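Local coordinates for rieske iron-sulfur protein soxF (Sulfolobus acidocaldarius, PDB 1JM1), which carries a Rieske-type [2Fe-2S] cluster and probably passes electrons along the archaeal respiratory chain as part of a quinol oxidase, at residues A[166-178]-A[181-193]. Residues are numbered along the deposited sequence; the frame is centred on the assembly and turned at random.
Sequences GTNAPYFSAGIPR and PQDNLLYDPRYSY
D188 OD2 is gripped by three donors: the backbone N of G175 at 2.8 Å, on the syn lone pair, the N of I176 from well above the carboxylate plane, and a water that also accepts from A174 N. The aspartate thereby pins the far bend of a long irregular loop that leaves strand 161-167 of the Rieske protein's three-stranded antiparallel sheet and doubles back on itself through the 3-10 segment 181-185. Its other oxygen, OD1, accepts from R190 N, forming an Asx turn at the start of the type I turn 188-191. With CG anti to the backbone N (chi1 -175°), the carboxylate extends to the two amides.

At the opposite end, N184 lays its amide over one face of the Y171 ring, the planes 18° apart. N184 OD1 takes Y171 N at 2.8 Å, on a lone pair and nearly straight (176°), and N184 ND2 donates to A169 O; together these fix the amide's rotation.

Between these sites, R178 NH1 donates to D183 O (2.9 Å) and L186 O (3.0 Å), while NH2 sits over one face of the Y191 ring in a cation-pi contact, R178 CZ lying 4.4 Å from the ring centroid. A leucine in place of R178 would probably leave the L186 carbonyl short of a donor and that face of Y191 without its cation.

F172, whose side chain lies about 5 Å from that of the cluster-pocket residue L97, is tethered through its backbone: Y191 OH donates to F172 O at 2.7 Å, in the carbonyl plane on a lone pair.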
loop_
_atom_site.group_PDB
_atom_site.type_symbol
_atom_site.label_atom_id
_atom_site.label_comp_id
_atom_site.label_asym_id
_atom_site.label_seq_id
_atom_site.Cartn_x
_atom_site.Cartn_y
_atom_site.Cartn_z
ATOM N N GLY A 166 3.700 9.597 -4.006
ATOM C CA GLY A 166 4.555 8.883 -4.928
ATOM C C GLY A 166 4.470 7.389 -4.657
ATOM O O GLY A 166 3.678 6.949 -3.856
ATOM N N THR A 167 5.321 6.626 -5.358
ATOM C CA THR A 167 5.510 5.214 -5.060
ATOM C C THR A 167 6.987 4.918 -5.082
ATOM O O THR A 167 7.763 5.646 -5.702
ATOM C CB THR A 167 4.750 4.265 -6.008
ATOM O OG1 THR A 167 5.333 4.303 -7.311
ATOM C CG2 THR A 167 3.279 4.637 -6.110
ATOM N N ASN A 168 7.392 3.827 -4.437
ATOM C CA ASN A 168 8.793 3.435 -4.446
ATOM C C ASN A 168 9.161 2.567 -5.630
ATOM O O ASN A 168 10.350 2.286 -5.846
ATOM C CB ASN A 168 9.221 2.744 -3.157
ATOM C CG ASN A 168 8.558 1.392 -2.932
ATOM O OD1 ASN A 168 7.567 1.064 -3.620
ATOM N ND2 ASN A 168 9.054 0.638 -1.972
ATOM N N ALA A 169 8.180 2.137 -6.441
ATOM C CA ALA A 169 8.386 1.168 -7.510
ATOM C C ALA A 169 7.233 1.220 -8.438
ATOM O O ALA A 169 6.098 1.632 -8.055
ATOM C CB ALA A 169 8.501 -0.218 -6.897
ATOM N N PRO A 170 7.394 0.735 -9.663
ATOM C CA PRO A 170 6.247 0.534 -10.570
ATOM C C PRO A 170 5.333 -0.557 -10.045
ATOM O O PRO A 170 5.772 -1.564 -9.466
ATOM C CB PRO A 170 6.923 0.059 -11.877
ATOM C CG PRO A 170 8.214 -0.586 -11.406
ATOM C CD PRO A 170 8.666 0.273 -10.266
ATOM N N TYR A 171 4.054 -0.381 -10.308
ATOM C CA TYR A 171 3.053 -1.422 -10.085
ATOM C C TYR A 171 3.254 -2.557 -11.095
ATOM O O TYR A 171 4.065 -2.465 -12.038
ATOM C CB TYR A 171 1.663 -0.814 -10.248
ATOM C CG TYR A 171 1.307 0.296 -9.289
ATOM C CD1 TYR A 171 0.362 1.237 -9.658
ATOM C CD2 TYR A 171 1.860 0.426 -8.024
ATOM C CE1 TYR A 171 -0.014 2.249 -8.819
ATOM C CE2 TYR A 171 1.480 1.457 -7.167
ATOM C CZ TYR A 171 0.545 2.371 -7.562
ATOM O OH TYR A 171 0.206 3.366 -6.688
ATOM N N PHE A 172 2.520 -3.638 -10.894
ATOM C CA PHE A 172 2.505 -4.753 -11.821
ATOM C C PHE A 172 2.344 -4.282 -13.249
ATOM O O PHE A 172 1.475 -3.484 -13.572
ATOM C CB PHE A 172 1.326 -5.659 -11.425
ATOM C CG PHE A 172 1.134 -6.830 -12.377
ATOM C CD1 PHE A 172 2.038 -7.883 -12.412
ATOM C CD2 PHE A 172 0.032 -6.845 -13.233
ATOM C CE1 PHE A 172 1.867 -8.953 -13.291
ATOM C CE2 PHE A 172 -0.158 -7.944 -14.110
ATOM C CZ PHE A 172 0.761 -8.935 -14.119
ATOM N N SER A 173 3.138 -4.872 -14.141
ATOM C CA SER A 173 3.029 -4.610 -15.585
ATOM C C SER A 173 2.052 -5.605 -16.185
ATOM O O SER A 173 2.324 -6.798 -16.262
ATOM C CB SER A 173 4.385 -4.809 -16.271
ATOM O OG SER A 173 5.312 -3.793 -15.929
ATOM N N ALA A 174 0.932 -5.066 -16.632
ATOM C CA ALA A 174 -0.124 -5.867 -17.275
ATOM C C ALA A 174 0.059 -5.788 -18.785
ATOM O O ALA A 174 0.825 -6.569 -19.329
ATOM C CB ALA A 174 -1.473 -5.384 -16.753
ATOM N N GLY A 175 -0.615 -4.874 -19.472
ATOM C CA GLY A 175 -0.450 -4.725 -20.884
ATOM C C GLY A 175 0.656 -3.734 -21.245
ATOM O O GLY A 175 1.127 -3.752 -22.363
ATOM N N ILE A 176 0.952 -2.757 -20.449
ATOM C CA ILE A 176 1.897 -1.710 -20.663
ATOM C C ILE A 176 3.073 -1.955 -19.692
ATOM O O ILE A 176 2.861 -2.050 -18.482
ATOM C CB ILE A 176 1.328 -0.313 -20.368
ATOM C CG1 ILE A 176 0.088 -0.050 -21.231
ATOM C CG2 ILE A 176 2.368 0.785 -20.542
ATOM C CD1 ILE A 176 0.425 0.078 -22.684
ATOM N N PRO A 177 4.310 -2.028 -20.140
ATOM C CA PRO A 177 5.433 -2.184 -19.223
ATOM C C PRO A 177 5.536 -0.948 -18.330
ATOM O O PRO A 177 5.466 0.187 -18.778
ATOM C CB PRO A 177 6.625 -2.278 -20.138
ATOM C CG PRO A 177 6.105 -2.404 -21.461
ATOM C CD PRO A 177 4.744 -2.004 -21.598
ATOM N N ARG A 178 5.792 -1.203 -17.049
ATOM C CA ARG A 178 6.082 -0.160 -16.096
ATOM C C ARG A 178 7.457 -0.449 -15.511
ATOM O O ARG A 178 7.631 -1.424 -14.797
ATOM C CB ARG A 178 5.009 -0.095 -15.000
ATOM C CG ARG A 178 3.570 0.033 -15.494
ATOM C CD ARG A 178 2.625 0.037 -14.305
ATOM N NE ARG A 178 1.212 -0.119 -14.631
ATOM C CZ ARG A 178 0.322 0.811 -14.949
ATOM N NH1 ARG A 178 0.720 2.083 -15.083
ATOM N NH2 ARG A 178 -0.931 0.471 -15.125
ATOM N N PRO A 181 8.971 4.100 -11.210
ATOM C CA PRO A 181 7.760 4.473 -10.462
ATOM C C PRO A 181 6.797 5.338 -11.280
ATOM O O PRO A 181 5.598 5.141 -11.247
ATOM C CB PRO A 181 8.353 5.216 -9.258
ATOM C CG PRO A 181 9.717 4.570 -9.075
ATOM C CD PRO A 181 10.208 4.379 -10.480
ATOM N N GLN A 182 7.354 6.307 -12.032
ATOM C CA GLN A 182 6.523 7.238 -12.794
ATOM C C GLN A 182 5.755 6.585 -13.908
ATOM O O GLN A 182 4.748 7.148 -14.364
ATOM C CB GLN A 182 7.385 8.402 -13.341
ATOM C CG GLN A 182 7.905 9.357 -12.250
ATOM C CD GLN A 182 9.216 8.889 -11.623
ATOM O OE1 GLN A 182 9.737 7.822 -11.871
ATOM N NE2 GLN A 182 9.770 9.786 -10.801
ATOM N N ASP A 183 6.128 5.362 -14.319
ATOM C CA ASP A 183 5.294 4.604 -15.252
ATOM C C ASP A 183 3.943 4.237 -14.640
ATOM O O ASP A 183 3.062 3.781 -15.376
ATOM C CB ASP A 183 6.044 3.414 -15.788
ATOM C CG ASP A 183 7.117 3.778 -16.793
ATOM O OD1 ASP A 183 7.101 4.938 -17.321
ATOM O OD2 ASP A 183 7.943 2.884 -17.028
ATOM N N ASN A 184 3.752 4.414 -13.355
ATOM C CA ASN A 184 2.424 4.276 -12.756
ATOM C C ASN A 184 1.470 5.357 -13.251
ATOM O O ASN A 184 0.254 5.192 -13.109
ATOM C CB ASN A 184 2.512 4.267 -11.252
ATOM C CG ASN A 184 3.197 3.033 -10.748
ATOM O OD1 ASN A 184 3.208 2.009 -11.434
ATOM N ND2 ASN A 184 3.732 3.078 -9.525
ATOM N N LEU A 185 1.990 6.406 -13.845
ATOM C CA LEU A 185 1.148 7.453 -14.447
ATOM C C LEU A 185 0.646 7.075 -15.811
ATOM O O LEU A 185 -0.155 7.826 -16.385
ATOM C CB LEU A 185 1.943 8.778 -14.495
ATOM C CG LEU A 185 2.383 9.307 -13.110
ATOM C CD1 LEU A 185 3.444 10.390 -13.294
ATOM C CD2 LEU A 185 1.196 9.818 -12.328
ATOM N N LEU A 186 1.106 5.978 -16.397
ATOM C CA LEU A 186 0.602 5.523 -17.681
ATOM C C LEU A 186 -0.748 4.815 -17.521
ATOM O O LEU A 186 -0.927 4.007 -16.603
ATOM C CB LEU A 186 1.589 4.562 -18.319
ATOM C CG LEU A 186 2.978 5.172 -18.595
ATOM C CD1 LEU A 186 3.885 4.060 -19.078
ATOM C CD2 LEU A 186 2.921 6.307 -19.627
ATOM N N TYR A 187 -1.652 5.091 -18.416
ATOM C CA TYR A 187 -2.962 4.437 -18.483
ATOM C C TYR A 187 -2.824 3.137 -19.224
ATOM O O TYR A 187 -2.470 3.040 -20.387
ATOM C CB TYR A 187 -3.930 5.375 -19.231
ATOM C CG TYR A 187 -5.302 4.725 -19.401
ATOM C CD1 TYR A 187 -6.188 4.495 -18.352
ATOM C CD2 TYR A 187 -5.684 4.358 -20.665
ATOM C CE1 TYR A 187 -7.421 3.917 -18.525
ATOM C CE2 TYR A 187 -6.922 3.756 -20.882
ATOM C CZ TYR A 187 -7.701 3.558 -19.789
ATOM O OH TYR A 187 -8.932 2.997 -20.076
ATOM N N ASP A 188 -3.207 2.051 -18.560
ATOM C CA ASP A 188 -3.278 0.703 -19.112
ATOM C C ASP A 188 -4.694 0.228 -18.994
ATOM O O ASP A 188 -5.159 -0.015 -17.880
ATOM C CB ASP A 188 -2.373 -0.221 -18.328
ATOM C CG ASP A 188 -2.301 -1.620 -18.932
ATOM O OD1 ASP A 188 -3.106 -1.937 -19.823
ATOM O OD2 ASP A 188 -1.438 -2.410 -18.432
ATOM N N PRO A 189 -5.410 0.043 -20.084
ATOM C CA PRO A 189 -6.767 -0.445 -20.019
ATOM C C PRO A 189 -6.893 -1.801 -19.331
ATOM O O PRO A 189 -7.994 -2.117 -18.898
ATOM C CB PRO A 189 -7.198 -0.554 -21.486
ATOM C CG PRO A 189 -6.213 0.134 -22.240
ATOM C CD PRO A 189 -4.999 0.284 -21.480
ATOM N N ARG A 190 -5.854 -2.604 -19.258
ATOM C CA ARG A 190 -5.947 -3.870 -18.549
ATOM C C ARG A 190 -6.147 -3.696 -17.044
ATOM O O ARG A 190 -6.574 -4.631 -16.358
ATOM C CB ARG A 190 -4.790 -4.763 -18.821
ATOM C CG ARG A 190 -4.602 -5.162 -20.261
ATOM C CD ARG A 190 -3.693 -6.388 -20.372
ATOM N NE ARG A 190 -3.415 -6.628 -21.794
ATOM C CZ ARG A 190 -2.542 -7.538 -22.188
ATOM N NH1 ARG A 190 -1.937 -8.328 -21.303
ATOM N NH2 ARG A 190 -2.287 -7.666 -23.459
ATOM N N TYR A 191 -5.848 -2.489 -16.509
ATOM C CA TYR A 191 -6.107 -2.199 -15.110
ATOM C C TYR A 191 -7.593 -1.900 -14.960
ATOM O O TYR A 191 -8.048 -0.753 -15.029
ATOM C CB TYR A 191 -5.251 -1.023 -14.624
ATOM C CG TYR A 191 -3.950 -1.473 -13.979
ATOM C CD1 TYR A 191 -2.997 -2.245 -14.633
ATOM C CD2 TYR A 191 -3.678 -1.120 -12.646
ATOM C CE1 TYR A 191 -1.816 -2.629 -13.985
ATOM C CE2 TYR A 191 -2.530 -1.511 -12.005
ATOM C CZ TYR A 191 -1.598 -2.273 -12.676
ATOM O OH TYR A 191 -0.473 -2.624 -11.983
ATOM N N SER A 192 -8.421 -2.875 -14.705
ATOM C CA SER A 192 -9.862 -2.585 -14.613
ATOM C C SER A 192 -10.320 -2.784 -13.201
ATOM O O SER A 192 -11.506 -2.818 -12.921
ATOM C CB SER A 192 -10.632 -3.461 -15.755
ATOM O OG SER A 192 -10.436 -4.727 -15.275
ATOM N N TYR A 193 -9.538 -2.966 -12.136
ATOM C CA TYR A 193 -9.740 -3.259 -10.734
ATOM C C TYR A 193 -10.655 -2.190 -10.104
ATOM O O TYR A 193 -10.465 -0.947 -10.384
ATOM C CB TYR A 193 -8.427 -3.213 -9.948
ATOM C CG TYR A 193 -7.325 -4.069 -10.527
ATOM C CD1 TYR A 193 -6.352 -3.507 -11.324
ATOM C CD2 TYR A 193 -7.271 -5.415 -10.282
ATOM C CE1 TYR A 193 -5.331 -4.278 -11.844
ATOM C CE2 TYR A 193 -6.233 -6.230 -10.796
ATOM C CZ TYR A 193 -5.286 -5.655 -11.578
ATOM O OH TYR A 193 -4.253 -6.353 -12.159
HETATM O O HOH W 1 0.659 -2.196 -16.754
HETATM O O HOH W 2 -2.996 2.386 -15.652
#